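Local coordinates for TRAP dicarboxylate transporter-DctP subunit (PDB 4PFI), which probably binds a small organic solute, such as a dicarboxylate, in the periplasm and delivers it to a TRAP-type membrane transporter, at residues T161-P167 with Q234-A240; N115-L119 with S316-R320; W38-L42 with Y53-F57. All blocks are in the same frame, centred on the assembly; numbering follows the deposited sequence.

Contact 1: T161-P167 with Q234-A240. With NA (sodium ion), chain B.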
ATOM      1  N   THR A 161       0.932 -10.079   2.950  1.00 12.28           N
ATOM      2  CA  THR A 161       1.024 -11.508   3.201  1.00 11.65           C
ATOM      3  C   THR A 161       2.490 -11.923   3.146  1.00 11.05           C
ATOM      4  O   THR A 161       3.260 -11.353   2.382  1.00 10.93           O
ATOM      5  CB  THR A 161       0.204 -12.273   2.154  1.00 12.41           C
ATOM      6  OG1 THR A 161      -1.204 -12.035   2.380  1.00 12.61           O
ATOM      7  CG2 THR A 161       0.490 -13.767   2.228  1.00 12.23           C
ATOM      8  N   TRP A 162       2.906 -12.859   3.989  1.00 10.84           N
ATOM      9  CA  TRP A 162       4.316 -13.233   4.058  1.00 10.48           C
ATOM     10  C   TRP A 162       4.535 -14.559   3.310  1.00 12.18           C
ATOM     11  O   TRP A 162       3.691 -15.449   3.382  1.00 10.98           O
ATOM     12  CB  TRP A 162       4.736 -13.439   5.508  1.00 10.91           C
ATOM     13  CG  TRP A 162       4.580 -12.262   6.406  1.00 11.66           C
ATOM     14  CD1 TRP A 162       4.387 -10.977   6.038  1.00 12.00           C
ATOM     15  CD2 TRP A 162       4.627 -12.265   7.829  1.00 12.33           C
ATOM     16  NE1 TRP A 162       4.323 -10.158   7.150  1.00 12.82           N
ATOM     17  CE2 TRP A 162       4.463 -10.934   8.266  1.00 13.03           C
ATOM     18  CE3 TRP A 162       4.786 -13.262   8.788  1.00 12.58           C
ATOM     19  CZ2 TRP A 162       4.455 -10.579   9.600  1.00 13.95           C
ATOM     20  CZ3 TRP A 162       4.776 -12.904  10.123  1.00 13.48           C
ATOM     21  CH2 TRP A 162       4.619 -11.577  10.513  1.00 14.11           C
ATOM     22  N   THR A 163       5.650 -14.692   2.595  1.00  9.48           N
ATOM     23  CA  THR A 163       6.059 -15.981   2.058  1.00  9.02           C
ATOM     24  C   THR A 163       7.483 -16.292   2.504  1.00 11.50           C
ATOM     25  O   THR A 163       8.284 -15.395   2.790  1.00  9.31           O
ATOM     26  CB  THR A 163       6.023 -16.041   0.493  1.00  8.64           C
ATOM     27  OG1 THR A 163       6.999 -15.160  -0.066  1.00  8.66           O
ATOM     28  CG2 THR A 163       4.706 -15.633  -0.040  1.00  8.82           C
ATOM     29  N   ALA A 164       7.764 -17.587   2.562  1.00  8.92           N
ATOM     30  CA  ALA A 164       9.064 -18.104   2.857  1.00  9.06           C
ATOM     31  C   ALA A 164       9.051 -19.606   2.550  1.00  8.94           C
ATOM     32  O   ALA A 164       8.063 -20.150   2.040  1.00  8.72           O
ATOM     33  CB  ALA A 164       9.409 -17.859   4.312  1.00  9.72           C
ATOM     34  N   ASN A 165      10.163 -20.267   2.871  1.00  9.23           N
ATOM     35  CA  ASN A 165      10.230 -21.706   2.754  1.00  9.36           C
ATOM     36  C   ASN A 165      10.053 -22.421   4.086  1.00 12.89           C
ATOM     37  O   ASN A 165      10.454 -23.567   4.238  1.00 15.78           O
ATOM     38  CB  ASN A 165      11.494 -22.118   2.020  1.00  9.33           C
ATOM     39  CG  ASN A 165      11.342 -21.954   0.538  1.00  8.72           C
ATOM     40  OD1 ASN A 165      10.262 -22.192  -0.008  1.00  9.46           O
ATOM     41  ND2 ASN A 165      12.396 -21.513  -0.125  1.00 10.67           N
ATOM     42  N   ASN A 166       9.431 -21.726   5.038  1.00 10.47           N
ATOM     43  CA  ASN A 166       8.993 -22.312   6.298  1.00 15.06           C
ATOM     44  C   ASN A 166       7.900 -21.431   6.873  1.00 11.32           C
ATOM     45  O   ASN A 166       7.730 -20.304   6.426  1.00 12.01           O
ATOM     46  CB  ASN A 166      10.164 -22.438   7.293  1.00 18.92           C
ATOM     47  CG  ASN A 166      11.005 -21.184   7.375  1.00 25.81           C
ATOM     48  OD1 ASN A 166      11.985 -21.009   6.631  1.00 29.43           O
ATOM     49  ND2 ASN A 166      10.614 -20.281   8.256  1.00 32.29           N
ATOM     50  N   PRO A 167       7.143 -21.936   7.854  1.00 14.73           N
ATOM     51  CA  PRO A 167       6.098 -21.082   8.438  1.00 12.17           C
ATOM     52  C   PRO A 167       6.715 -19.982   9.290  1.00 14.09           C
ATOM     53  O   PRO A 167       7.806 -20.165   9.801  1.00 16.29           O
ATOM     54  CB  PRO A 167       5.268 -22.044   9.310  1.00 13.04           C
ATOM     55  CG  PRO A 167       5.728 -23.447   8.929  1.00 17.47           C
ATOM     56  CD  PRO A 167       7.161 -23.280   8.454  1.00 15.99           C
ATOM     57  N   GLN A 234       8.270 -20.519  -3.454  1.00  7.56           N
ATOM     58  CA  GLN A 234       8.055 -20.466  -2.021  1.00  7.72           C
ATOM     59  C   GLN A 234       7.176 -21.674  -1.608  1.00  7.90           C
ATOM     60  O   GLN A 234       6.534 -22.306  -2.448  1.00  7.90           O
ATOM     61  CB  GLN A 234       7.419 -19.127  -1.594  1.00  7.82           C
ATOM     62  CG  GLN A 234       8.200 -17.836  -1.912  1.00  7.86           C
ATOM     63  CD  GLN A 234       9.294 -17.535  -0.887  1.00  9.32           C
ATOM     64  OE1 GLN A 234       9.189 -16.587  -0.080  1.00  8.36           O
ATOM     65  NE2 GLN A 234      10.366 -18.320  -0.923  1.00  8.07           N
ATOM     66  N   ASN A 235       7.174 -22.010  -0.332  1.00  8.21           N
ATOM     67  CA  ASN A 235       6.438 -23.174   0.184  1.00  8.60           C
ATOM     68  C   ASN A 235       5.353 -22.795   1.187  1.00  8.93           C
ATOM     69  O   ASN A 235       4.384 -23.535   1.372  1.00  9.31           O
ATOM     70  CB  ASN A 235       7.410 -24.166   0.841  1.00  8.99           C
ATOM     71  CG  ASN A 235       8.185 -25.022  -0.193  1.00  8.90           C
ATOM     72  OD1 ASN A 235       7.772 -25.193  -1.342  1.00  8.64           O
ATOM     73  ND2 ASN A 235       9.289 -25.581   0.247  1.00  9.26           N
ATOM     74  N   VAL A 236       5.487 -21.639   1.828  1.00  8.93           N
ATOM     75  CA  VAL A 236       4.546 -21.302   2.856  1.00  9.37           C
ATOM     76  C   VAL A 236       4.096 -19.848   2.754  1.00  9.63           C
ATOM     77  O   VAL A 236       4.905 -18.931   2.778  1.00  9.12           O
ATOM     78  CB  VAL A 236       5.122 -21.565   4.279  1.00  9.94           C
ATOM     79  CG1 VAL A 236       4.079 -21.228   5.322  1.00 10.51           C
ATOM     80  CG2 VAL A 236       5.608 -22.998   4.427  1.00 10.27           C
ATOM     81  N   LEU A 237       2.789 -19.663   2.642  1.00  9.50           N
ATOM     82  CA  LEU A 237       2.169 -18.345   2.702  1.00  9.67           C
ATOM     83  C   LEU A 237       1.647 -18.096   4.125  1.00 15.74           C
ATOM     84  O   LEU A 237       0.713 -18.781   4.554  1.00 10.75           O
ATOM     85  CB  LEU A 237       1.005 -18.325   1.718  1.00 13.88           C
ATOM     86  CG  LEU A 237       0.604 -16.950   1.216  1.00 20.94           C
ATOM     87  CD1 LEU A 237       1.126 -16.855  -0.181  1.00 22.30           C
ATOM     88  CD2 LEU A 237      -0.888 -16.772   1.237  1.00 24.99           C
ATOM     89  N   THR A 238       2.260 -17.187   4.886  1.00 10.47           N
ATOM     90  CA  THR A 238       1.789 -16.931   6.259  1.00 11.20           C
ATOM     91  C   THR A 238       0.972 -15.624   6.320  1.00 11.58           C
ATOM     92  O   THR A 238       1.444 -14.571   5.929  1.00 11.46           O
ATOM     93  CB  THR A 238       2.963 -16.836   7.313  1.00 11.47           C
ATOM     94  OG1 THR A 238       3.691 -18.067   7.376  1.00 11.36           O
ATOM     95  CG2 THR A 238       2.442 -16.540   8.690  1.00 12.36           C
HETATM   96  N   MSE A 239      -0.243 -15.703   6.839  1.00 12.21           N
HETATM   97  CA  MSE A 239      -1.114 -14.549   6.906  1.00 12.75           C
HETATM   98  C   MSE A 239      -1.167 -14.096   8.367  1.00 16.33           C
HETATM   99  O   MSE A 239      -1.833 -14.704   9.206  1.00 14.58           O
HETATM  100  CB  MSE A 239      -2.476 -14.918   6.318  1.00 13.04           C
HETATM  101  CG  MSE A 239      -2.298 -15.785   4.989  1.00 25.79           C
HETATM  102 SE   MSE A 239      -3.944 -15.918   3.991  0.57 52.27          SE
HETATM  103  CE  MSE A 239      -3.507 -14.804   2.447  1.00 43.74           C
ATOM    104  N   ALA A 240      -0.391 -13.065   8.674  1.00 13.64           N
ATOM    105  CA  ALA A 240      -0.324 -12.544  10.038  1.00 14.50           C
ATOM    106  C   ALA A 240      -1.298 -11.408  10.254  1.00 15.30           C
ATOM    107  O   ALA A 240      -1.534 -11.045  11.386  1.00 16.18           O
ATOM    108  CB  ALA A 240       1.062 -12.057  10.357  1.00 14.43           C
TER
HETATM  109 NA    NA B 401       6.429 -24.633  -3.161  1.00  6.71          NA
HETATM  110  O   HOH W   1       5.552 -18.341   5.571  1.00  5.33           O
HETATM  111  O   HOH W   2       4.996 -23.767  -5.015  1.00  7.28           O
HETATM  112  O   HOH W   3       8.675 -24.303  -4.369  0.50  4.27           O

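Contact 2: N115-L119 with S316-R320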
ATOM      1  N   ASN A 115       3.139   1.209   7.201  1.00 20.40           N
ATOM      2  CA  ASN A 115       3.929  -0.024   7.265  1.00 20.01           C
ATOM      3  C   ASN A 115       4.169  -0.512   8.708  1.00 22.23           C
ATOM      4  O   ASN A 115       4.842  -1.516   8.900  1.00 20.78           O
ATOM      5  CB  ASN A 115       5.280   0.123   6.558  1.00 19.89           C
ATOM      6  CG  ASN A 115       5.173   0.622   5.117  1.00 26.34           C
ATOM      7  OD1 ASN A 115       6.019   1.404   4.668  1.00 28.50           O
ATOM      8  ND2 ASN A 115       4.155   0.178   4.388  1.00 25.79           N
ATOM      9  N   LEU A 116       3.650   0.193   9.714  1.00 22.89           N
ATOM     10  CA  LEU A 116       3.768  -0.269  11.113  1.00 20.80           C
ATOM     11  C   LEU A 116       2.863  -1.480  11.375  1.00 19.74           C
ATOM     12  O   LEU A 116       1.698  -1.497  10.975  1.00 22.18           O
ATOM     13  CB  LEU A 116       3.429   0.860  12.098  1.00 21.34           C
ATOM     14  CG  LEU A 116       4.500   1.957  12.216  1.00 22.19           C
ATOM     15  CD1 LEU A 116       3.977   3.105  13.034  1.00 27.40           C
ATOM     16  CD2 LEU A 116       5.797   1.410  12.826  1.00 22.13           C
ATOM     17  N   HIS A 117       3.377  -2.501  12.044  1.00 19.40           N
ATOM     18  CA  HIS A 117       2.577  -3.710  12.247  1.00 19.98           C
ATOM     19  C   HIS A 117       1.583  -3.527  13.408  1.00 23.81           C
ATOM     20  O   HIS A 117       1.936  -2.920  14.417  1.00 23.24           O
ATOM     21  CB  HIS A 117       3.489  -4.918  12.501  1.00 18.46           C
ATOM     22  CG  HIS A 117       4.306  -5.320  11.307  1.00 20.18           C
ATOM     23  ND1 HIS A 117       5.088  -6.439  11.281  1.00 17.72           N
ATOM     24  CD2 HIS A 117       4.450  -4.723  10.091  1.00 17.94           C
ATOM     25  CE1 HIS A 117       5.690  -6.529  10.101  1.00 18.47           C
ATOM     26  NE2 HIS A 117       5.326  -5.502   9.375  1.00 17.55           N
ATOM     27  N   PHE A 118       0.363  -4.054  13.254  1.00 23.52           N
ATOM     28  CA  PHE A 118      -0.638  -4.122  14.330  1.00 22.39           C
ATOM     29  C   PHE A 118      -1.078  -2.750  14.841  1.00 27.36           C
ATOM     30  O   PHE A 118      -1.439  -2.614  15.993  1.00 30.21           O
ATOM     31  CB  PHE A 118      -0.116  -4.991  15.478  1.00 20.06           C
ATOM     32  CG  PHE A 118       0.313  -6.364  15.026  1.00 19.42           C
ATOM     33  CD1 PHE A 118      -0.632  -7.300  14.625  1.00 19.17           C
ATOM     34  CD2 PHE A 118       1.657  -6.709  14.959  1.00 20.72           C
ATOM     35  CE1 PHE A 118      -0.252  -8.546  14.166  1.00 18.62           C
ATOM     36  CE2 PHE A 118       2.039  -7.970  14.506  1.00 19.84           C
ATOM     37  CZ  PHE A 118       1.075  -8.884  14.106  1.00 18.19           C
ATOM     38  N   LEU A 119      -1.073  -1.742  13.975  1.00 29.14           N
ATOM     39  CA  LEU A 119      -1.364  -0.386  14.405  1.00 26.62           C
ATOM     40  C   LEU A 119      -2.786  -0.001  14.021  1.00 28.72           C
ATOM     41  O   LEU A 119      -3.634   0.223  14.886  1.00 32.06           O
ATOM     42  CB  LEU A 119      -0.382   0.603  13.781  1.00 26.83           C
ATOM     43  CG  LEU A 119      -0.626   2.066  14.176  1.00 28.68           C
ATOM     44  CD1 LEU A 119       0.080   2.383  15.482  1.00 24.94           C
ATOM     45  CD2 LEU A 119      -0.170   2.995  13.072  1.00 30.40           C
ATOM     46  N   SER A 316       6.870  -6.081  17.894  1.00 23.80           N
ATOM     47  CA  SER A 316       6.849  -5.059  16.832  1.00 22.51           C
ATOM     48  C   SER A 316       7.062  -3.634  17.322  1.00 22.93           C
ATOM     49  O   SER A 316       7.232  -2.714  16.520  1.00 26.02           O
ATOM     50  CB  SER A 316       5.487  -5.073  16.143  1.00 21.43           C
ATOM     51  OG  SER A 316       4.493  -4.570  17.053  1.00 33.15           O
ATOM     52  N   LEU A 317       7.008  -3.434  18.626  1.00 25.04           N
ATOM     53  CA  LEU A 317       6.934  -2.077  19.180  1.00 27.04           C
ATOM     54  C   LEU A 317       8.081  -1.135  18.745  1.00 27.18           C
ATOM     55  O   LEU A 317       7.835   0.009  18.394  1.00 34.37           O
ATOM     56  CB  LEU A 317       6.807  -2.142  20.699  1.00 28.23           C
ATOM     57  CG  LEU A 317       5.486  -2.808  21.127  1.00 29.55           C
ATOM     58  CD1 LEU A 317       5.426  -3.010  22.631  1.00 29.25           C
ATOM     59  CD2 LEU A 317       4.265  -1.999  20.644  1.00 30.72           C
ATOM     60  N   PRO A 318       9.317  -1.638  18.699  1.00 27.41           N
ATOM     61  CA  PRO A 318      10.485  -0.829  18.316  1.00 31.65           C
ATOM     62  C   PRO A 318      10.385  -0.131  16.958  1.00 32.55           C
ATOM     63  O   PRO A 318      11.046   0.891  16.789  1.00 34.47           O
ATOM     64  CB  PRO A 318      11.634  -1.849  18.290  1.00 29.91           C
ATOM     65  CG  PRO A 318      11.210  -2.925  19.222  1.00 25.74           C
ATOM     66  CD  PRO A 318       9.702  -3.004  19.093  1.00 29.39           C
ATOM     67  N   ALA A 319       9.612  -0.647  16.006  1.00 29.75           N
ATOM     68  CA  ALA A 319       9.387   0.109  14.774  1.00 24.79           C
ATOM     69  C   ALA A 319       8.611   1.418  15.033  1.00 28.01           C
ATOM     70  O   ALA A 319       8.747   2.379  14.282  1.00 26.16           O
ATOM     71  CB  ALA A 319       8.679  -0.724  13.747  1.00 26.81           C
ATOM     72  N   ARG A 320       7.809   1.451  16.099  1.00 29.33           N
ATOM     73  CA  ARG A 320       7.070   2.663  16.459  1.00 32.30           C
ATOM     74  C   ARG A 320       8.037   3.729  16.947  1.00 34.39           C
ATOM     75  O   ARG A 320       7.921   4.897  16.590  1.00 29.17           O
ATOM     76  CB  ARG A 320       5.984   2.365  17.505  1.00 28.60           C
ATOM     77  CG  ARG A 320       4.848   1.605  16.875  1.00 27.71           C
ATOM     78  CD  ARG A 320       3.773   1.157  17.832  1.00 34.16           C
ATOM     79  NE  ARG A 320       2.941   0.127  17.212  1.00 34.15           N
ATOM     80  CZ  ARG A 320       1.747  -0.255  17.657  1.00 35.63           C
ATOM     81  NH1 ARG A 320       1.214   0.310  18.736  1.00 28.91           N
ATOM     82  NH2 ARG A 320       1.081  -1.209  17.004  1.00 35.48           N
TER
HETATM   83  O   HOH W   4       4.212  -1.924  15.415  1.00 28.36           O

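Contact 3: W38-L42 with Y53-F57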
ATOM      1  N   TRP A  38      -7.891  14.304 -18.282  1.00 39.76           N
ATOM      2  CA  TRP A  38      -7.214  14.106 -17.013  1.00 39.44           C
ATOM      3  C   TRP A  38      -6.311  12.883 -17.174  1.00 40.05           C
ATOM      4  O   TRP A  38      -6.761  11.845 -17.643  1.00 39.32           O
ATOM      5  CB  TRP A  38      -8.226  13.867 -15.889  1.00 37.36           C
ATOM      6  CG  TRP A  38      -9.000  15.077 -15.464  1.00 42.50           C
ATOM      7  CD1 TRP A  38      -8.975  16.318 -16.045  1.00 48.35           C
ATOM      8  CD2 TRP A  38      -9.921  15.169 -14.372  1.00 42.55           C
ATOM      9  NE1 TRP A  38      -9.822  17.171 -15.382  1.00 47.74           N
ATOM     10  CE2 TRP A  38     -10.418  16.492 -14.352  1.00 46.15           C
ATOM     11  CE3 TRP A  38     -10.376  14.262 -13.410  1.00 43.62           C
ATOM     12  CZ2 TRP A  38     -11.347  16.934 -13.405  1.00 46.90           C
ATOM     13  CZ3 TRP A  38     -11.300  14.701 -12.471  1.00 47.29           C
ATOM     14  CH2 TRP A  38     -11.775  16.027 -12.477  1.00 48.62           C
ATOM     15  N   ARG A  39      -5.046  13.014 -16.786  1.00 39.40           N
ATOM     16  CA  ARG A  39      -4.075  11.930 -16.906  1.00 38.41           C
ATOM     17  C   ARG A  39      -3.811  11.291 -15.546  1.00 37.74           C
ATOM     18  O   ARG A  39      -3.329  11.958 -14.630  1.00 38.88           O
ATOM     19  CB  ARG A  39      -2.763  12.475 -17.458  1.00 35.95           C
ATOM     20  CG  ARG A  39      -2.915  13.197 -18.771  1.00 40.66           C
ATOM     21  CD  ARG A  39      -1.727  14.110 -19.036  1.00 45.49           C
ATOM     22  NE  ARG A  39      -0.454  13.392 -19.061  1.00 46.68           N
ATOM     23  CZ  ARG A  39      -0.056  12.601 -20.055  1.00 49.53           C
ATOM     24  NH1 ARG A  39      -0.846  12.417 -21.107  1.00 48.24           N
ATOM     25  NH2 ARG A  39       1.127  11.987 -19.997  1.00 48.18           N
ATOM     26  N   PHE A  40      -4.089   9.992 -15.445  1.00 35.06           N
ATOM     27  CA  PHE A  40      -4.051   9.257 -14.185  1.00 31.85           C
ATOM     28  C   PHE A  40      -3.011   8.128 -14.259  1.00 31.53           C
ATOM     29  O   PHE A  40      -3.239   7.118 -14.909  1.00 31.53           O
ATOM     30  CB  PHE A  40      -5.436   8.647 -13.919  1.00 30.97           C
ATOM     31  CG  PHE A  40      -5.645   8.154 -12.502  1.00 31.78           C
ATOM     32  CD1 PHE A  40      -4.582   7.969 -11.644  1.00 30.93           C
ATOM     33  CD2 PHE A  40      -6.924   7.860 -12.040  1.00 31.94           C
ATOM     34  CE1 PHE A  40      -4.788   7.518 -10.356  1.00 29.42           C
ATOM     35  CE2 PHE A  40      -7.131   7.409 -10.752  1.00 29.76           C
ATOM     36  CZ  PHE A  40      -6.062   7.236  -9.912  1.00 29.58           C
ATOM     37  N   ALA A  41      -1.879   8.293 -13.589  1.00 27.98           N
ATOM     38  CA  ALA A  41      -0.804   7.304 -13.647  1.00 28.01           C
ATOM     39  C   ALA A  41      -0.896   6.260 -12.518  1.00 26.15           C
ATOM     40  O   ALA A  41      -1.213   6.586 -11.385  1.00 25.85           O
ATOM     41  CB  ALA A  41       0.548   8.010 -13.594  1.00 28.32           C
ATOM     42  N   LEU A  42      -0.592   5.009 -12.829  1.00 27.50           N
ATOM     43  CA  LEU A  42      -0.633   3.943 -11.829  1.00 25.49           C
ATOM     44  C   LEU A  42       0.762   3.356 -11.591  1.00 28.21           C
ATOM     45  O   LEU A  42       1.555   3.267 -12.523  1.00 26.94           O
ATOM     46  CB  LEU A  42      -1.526   2.819 -12.314  1.00 23.94           C
ATOM     47  CG  LEU A  42      -2.871   3.189 -12.896  1.00 24.31           C
ATOM     48  CD1 LEU A  42      -3.520   1.931 -13.355  1.00 23.93           C
ATOM     49  CD2 LEU A  42      -3.728   3.909 -11.877  1.00 28.45           C
ATOM     50  N   TYR A  53      -9.587   0.226  -9.714  1.00 23.04           N
ATOM     51  CA  TYR A  53     -10.025   1.473  -9.091  1.00 24.37           C
ATOM     52  C   TYR A  53     -10.079   2.566 -10.151  1.00 26.44           C
ATOM     53  O   TYR A  53     -11.083   3.272 -10.293  1.00 24.84           O
ATOM     54  CB  TYR A  53      -9.052   1.880  -7.987  1.00 22.95           C
ATOM     55  CG  TYR A  53      -9.354   3.183  -7.273  1.00 28.26           C
ATOM     56  CD1 TYR A  53      -8.930   4.416  -7.793  1.00 30.22           C
ATOM     57  CD2 TYR A  53     -10.038   3.188  -6.058  1.00 27.20           C
ATOM     58  CE1 TYR A  53      -9.191   5.615  -7.123  1.00 24.67           C
ATOM     59  CE2 TYR A  53     -10.302   4.385  -5.386  1.00 27.56           C
ATOM     60  CZ  TYR A  53      -9.876   5.587  -5.925  1.00 29.48           C
ATOM     61  OH  TYR A  53     -10.148   6.748  -5.241  1.00 29.28           O
ATOM     62  N   ALA A  54      -8.990   2.698 -10.896  1.00 24.08           N
ATOM     63  CA  ALA A  54      -8.898   3.758 -11.884  1.00 27.56           C
ATOM     64  C   ALA A  54      -9.973   3.612 -12.982  1.00 30.87           C
ATOM     65  O   ALA A  54     -10.532   4.616 -13.438  1.00 31.71           O
ATOM     66  CB  ALA A  54      -7.518   3.812 -12.471  1.00 24.80           C
ATOM     67  N   GLN A  55     -10.278   2.376 -13.385  1.00 25.52           N
ATOM     68  CA  GLN A  55     -11.330   2.154 -14.367  1.00 28.53           C
ATOM     69  C   GLN A  55     -12.664   2.672 -13.856  1.00 28.37           C
ATOM     70  O   GLN A  55     -13.421   3.273 -14.592  1.00 27.95           O
ATOM     71  CB  GLN A  55     -11.488   0.683 -14.664  1.00 27.16           C
ATOM     72  CG  GLN A  55     -10.547   0.156 -15.679  1.00 34.41           C
ATOM     73  CD  GLN A  55     -10.577  -1.364 -15.701  1.00 42.13           C
ATOM     74  OE1 GLN A  55      -9.540  -2.022 -15.598  1.00 48.75           O
ATOM     75  NE2 GLN A  55     -11.778  -1.932 -15.788  1.00 41.81           N
ATOM     76  N   GLN A  56     -12.952   2.401 -12.593  1.00 27.18           N
ATOM     77  CA  GLN A  56     -14.162   2.887 -11.967  1.00 27.50           C
ATOM     78  C   GLN A  56     -14.164   4.411 -11.855  1.00 32.84           C
ATOM     79  O   GLN A  56     -15.215   5.048 -11.998  1.00 31.30           O
ATOM     80  CB  GLN A  56     -14.293   2.295 -10.576  1.00 26.57           C
ATOM     81  CG  GLN A  56     -14.528   0.811 -10.570  1.00 34.96           C
ATOM     82  CD  GLN A  56     -15.970   0.500 -10.876  1.00 45.30           C
ATOM     83  OE1 GLN A  56     -16.295   0.068 -11.984  1.00 48.99           O
ATOM     84  NE2 GLN A  56     -16.859   0.759  -9.907  1.00 45.35           N
ATOM     85  N   PHE A  57     -12.999   4.990 -11.577  1.00 26.77           N
ATOM     86  CA  PHE A  57     -12.873   6.441 -11.472  1.00 28.19           C
ATOM     87  C   PHE A  57     -13.144   7.080 -12.835  1.00 31.48           C
ATOM     88  O   PHE A  57     -13.797   8.119 -12.923  1.00 31.17           O
ATOM     89  CB  PHE A  57     -11.478   6.830 -10.989  1.00 27.91           C
ATOM     90  CG  PHE A  57     -11.234   8.316 -10.920  1.00 28.09           C
ATOM     91  CD1 PHE A  57     -11.659   9.053  -9.819  1.00 30.13           C
ATOM     92  CD2 PHE A  57     -10.552   8.967 -11.930  1.00 29.32           C
ATOM     93  CE1 PHE A  57     -11.417  10.418  -9.732  1.00 32.61           C
ATOM     94  CE2 PHE A  57     -10.303  10.338 -11.858  1.00 32.34           C
ATOM     95  CZ  PHE A  57     -10.737  11.068 -10.762  1.00 32.82           C
TER

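Contact 1: T161-P167 with Q234-A240
Gln234 reaches across to Thr163, where its OE1 accepts a hydrogen bond from Thr163 OG1 at 2.6 Å, in the carbonyl plane and on a lone pair. A bend at chi2 (-82°) turns the amide back to meet that hydroxyl, which is also bonded to Gln218. The backbone O of Gln234 binds a sodium ion, as do Asn235 OD1 (2.3 Å), two waters and Gly298 O. A classic beta bulge follows, with Asn235 and Val236 sharing Ala164 as their partner. Ala164 O takes Asn235 N at 3.1 Å and Val236 N at 3.0 Å, from opposite faces of its plane. Val236 lays CG1 and CG2 against the turn at Asn166 and Pro167, with CG1 3.7 Å from Pro167 CA. Leu237, on the face shared with Thr161 and Thr163, packs CG (3.3 Å) and CD2 against Thr161 CG2, while CD1 also reaches Thr163 CG2. Thr238 pairs with Trp162 by two backbone bonds, Trp162 O receiving Thr238 N at 2.7 Å. On the other face Thr238 OG1 donates to a water that in turn gives its protons to Asn166 O and Val236 O, tying the turn to the strand. The selenium-bearing side chain of Met239 curls back until CE touches Thr161 OG1. Ala240 ends the run with CB over one face of the Trp162 indole, 3.8 Å from the six-ring centroid and 17° off its normal, a CH-pi contact; Phe174, Phe191 and Phe312 meet the same indole edge-to-face. In this antiparallel pairing of strands 149-164 and 236-239, an indole packs on a methyl at one end; at the other Gln234 alone joins the metal to the buried Thr163 hydroxyl, by its backbone O and its OE1.

Contact 2: N115-L119 with S316-R320
Arg320 spreads its guanidinium beside the turn at His117 and Phe118 and has the most surface buried here. Its chain runs extended from CG to NE, carrying NH2 to two backbone carbonyls. NH2 donates to His117 O at 3.2 Å; that bond is nearly straight (165°) and lies in the planes of both the guanidinium and the carbonyl. The second bond, to Phe118 O at 3.1 Å, is bent and weak. Leu119 CD1 sits over the centre of one guanidinium face, 3.8 Å from Arg320 CZ, while Leu317 CD2 lies off-centre over the opposite face. Leu116 comes next: its CD2 rests on helix 318-339, 3.4 Å from Ala319 O and 3.7 Å from Ala319 CB. Ser316 is third, joined through a water that accepts from Arg320 NE and donates to His117 O, 2.7 Å away, and to Ser316 OG. That hydroxyl is also bonded to Arg313 O, inside helix 306-316. The loop between helices 101-104 and 124-132 is thus held to helix 318-339 by its own carbonyls, and the in-plane bond to His117 O and the NE-water bond set the rotation of the cation, whose faces the leucines flank.

Contact 3: W38-L42 with Y53-F57
Phe40 and Phe57 form the close centre of this contact. The edge of Phe40 points at the face of Phe57 in an offset edge-to-face pair, the ring centroids 5.5 Å apart and the planes at 84°; the nearest carbons, Phe40 CD2 and Phe57 CD2, are 3.8 Å apart. Both side chains place CG anti to the backbone N (chi1 -166° in Phe40), which turns each ring toward the other element. The Ala54 methyl packs beside this pair: CB lies 3.8 Å from Leu42 CD2 and 4.0 Å from Phe40 CE2, and the CA atoms of Ala54 and Phe40, 7.7 Å apart, are the nearest such pair. The strand and helix belong to a beta-alpha-beta unit, strand 37-41, helix 49-65 and strand 70-74; their short segments run nearly antiparallel, at 167°, the helix running back against the strand to return the chain for the next one. Strand 70-74 pairs in parallel with strand 37-41, and its Val73 touches both Leu42 and Ala54. Away from the centre the fit is looser. Trp38 offers the edge of its indole to Phe57, with CZ3 4.1 Å from Phe57 CZ, and also meets Trp255 edge-to-face. At another margin the rims of Phe40 and Tyr53 merely approach, CZ to CE1 at 4.5 Å, while Phe98 packs against both rings. On the outer side of the helix Gln55 and Gln56 are partly exposed, as is Arg39 on the far side of the strand, where its NE is bonded to Ser93 O.

Overall arrangement
From the N terminus, contact 3 closes first, a short local loop inside the unit of strand 37-41 and helix 49-65. The chain then runs on to 115-119, the first half of contact 2, whose partner 316-320 comes 197 residues later. Contact 1 is nested within that long loop, pairing the end of strand 149-164 with strand 236-239. Contacts 1 and 2 touch, through Ala240 with Phe118 and Trp162 with His117, so the strand pair and the loop-helix junction share one packed region. Contact 3 lies across the centre of the chain, its nearest atoms about 19 Å from contact 1 and about 17 Å from contact 2, yet contacts 1 and 3 reach the same mixed sheet.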